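Local coordinates for putative acetyltransferase (Clostridium difficile, PDB 3DSB), which probably transfers an acyl group, most likely acetyl from acetyl-coenzyme A, as a member of the GNAT acetyltransferase family, at the interface of chains A and B. Sequence-based numbering; all coordinates share one arbitrary frame. Chains: chain A/B, Putative acetyltransferase.

The interface of chains A and B. Residues chain A 154, 156; chain B 113-116, 119.
The C-terminal tail of one GNAT-fold subunit, carrying A:Val154 and A:His156, reaches across the two-fold interface to its partner, where the chain leaves helix 101-114 after B:Cys113 and B:Asp114 and runs by a short loop into strand 119-127. It illustrates how a histidine ring can read backbone carbonyls of a helix end and of the turn that follows it. NE2 of A:His156 donates a hydrogen bond of 2.5 Å to the carbonyl oxygen of B:Ile119, which lies close to the ring plane; the C=O...N angle of 165° points this carbonyl almost straight at the nitrogen. The carbonyl oxygen of B:Asp116 is 2.8 Å from the same NE2 but poorly placed, at best a weaker, bent alternative. At the other ring nitrogen, ND1 makes a weak, bent hydrogen bond of 3.0 Å to the backbone O of B:Asp114, at the ring edge. These carbonyls and the helix C-terminus might favour a protonated imidazole, although its charge is not seen; the ring is fitted very tightly, and fine details of its orientation are doubtful. A:Val154 supplies the apolar cover. Its CG1, anti to the backbone N (chi1 172°), sits 3.6 Å above the centre of the A:His156 ring and also lies 3.5 Å from the carboxylate OD1 of B:Asp114. The other methyl, CG2, packs against CB of B:Cys113 at 3.7 Å. Being two-fold symmetric, the interface repeats this tail contact with the chains exchanged, though the dimer may belong to the crystal only.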
loop_
_atom_site.group_PDB
_atom_site.type_symbol
_atom_site.label_atom_id
_atom_site.label_comp_id
_atom_site.label_asym_id
_atom_site.label_seq_id
_atom_site.Cartn_x
_atom_site.Cartn_y
_atom_site.Cartn_z
ATOM N N VAL A 154 -15.206 1.979 -6.099
ATOM C CA VAL A 154 -15.210 3.387 -6.514
ATOM C C VAL A 154 -16.092 3.511 -7.771
ATOM O O VAL A 154 -15.865 2.803 -8.756
ATOM C CB VAL A 154 -13.756 3.892 -6.668
ATOM C CG1 VAL A 154 -13.712 5.256 -7.277
ATOM C CG2 VAL A 154 -13.059 3.891 -5.299
ATOM N N HIS A 156 -16.997 5.316 -10.742
ATOM C CA HIS A 156 -16.121 6.253 -11.344
ATOM C C HIS A 156 -16.613 7.457 -12.091
ATOM O O HIS A 156 -16.681 8.516 -11.463
ATOM C CB HIS A 156 -14.760 5.733 -11.757
ATOM C CG HIS A 156 -13.700 6.412 -10.973
ATOM N ND1 HIS A 156 -13.947 7.625 -10.370
ATOM C CD2 HIS A 156 -12.434 6.076 -10.642
ATOM C CE1 HIS A 156 -12.872 8.018 -9.717
ATOM N NE2 HIS A 156 -11.941 7.097 -9.862
ATOM N N CYS B 113 -12.340 9.682 -3.627
ATOM C CA CYS B 113 -12.076 8.597 -4.613
ATOM C C CYS B 113 -13.003 8.679 -5.839
ATOM O O CYS B 113 -12.542 8.551 -6.991
ATOM C CB CYS B 113 -12.235 7.238 -3.945
ATOM S SG CYS B 113 -10.999 6.948 -2.649
ATOM N N ASP B 114 -14.300 8.900 -5.604
ATOM C CA ASP B 114 -15.297 8.898 -6.688
ATOM C C ASP B 114 -15.066 10.056 -7.666
ATOM O O ASP B 114 -15.312 9.899 -8.873
ATOM C CB ASP B 114 -16.714 8.983 -6.117
ATOM C CG ASP B 114 -17.161 7.712 -5.445
ATOM O OD1 ASP B 114 -16.549 6.649 -5.689
ATOM O OD2 ASP B 114 -18.149 7.776 -4.705
ATOM N N LYS B 115 -14.594 11.185 -7.137
ATOM C CA LYS B 115 -14.396 12.463 -7.872
ATOM C C LYS B 115 -12.981 12.627 -8.438
ATOM O O LYS B 115 -12.559 13.731 -8.891
ATOM C CB LYS B 115 -14.644 13.661 -6.935
ATOM C CG LYS B 115 -16.050 13.821 -6.433
ATOM C CD LYS B 115 -17.065 13.764 -7.548
ATOM C CE LYS B 115 -18.458 13.965 -6.983
ATOM N NZ LYS B 115 -18.510 15.223 -6.217
ATOM N N ASP B 116 -12.192 11.561 -8.390
ATOM C CA ASP B 116 -10.871 11.672 -8.950
ATOM C C ASP B 116 -10.622 10.453 -9.826
ATOM O O ASP B 116 -10.394 9.374 -9.321
ATOM C CB ASP B 116 -9.840 11.817 -7.825
ATOM C CG ASP B 116 -8.430 11.958 -8.331
ATOM O OD1 ASP B 116 -8.190 11.668 -9.520
ATOM O OD2 ASP B 116 -7.548 12.371 -7.547
ATOM N N ILE B 119 -7.792 8.060 -9.051
ATOM C CA ILE B 119 -7.919 7.082 -7.950
ATOM C C ILE B 119 -8.762 5.940 -8.453
ATOM O O ILE B 119 -9.857 6.132 -8.990
ATOM C CB ILE B 119 -8.589 7.714 -6.694
ATOM C CG1 ILE B 119 -7.609 8.698 -6.087
ATOM C CG2 ILE B 119 -8.994 6.593 -5.674
ATOM C CD1 ILE B 119 -8.169 9.542 -4.917
#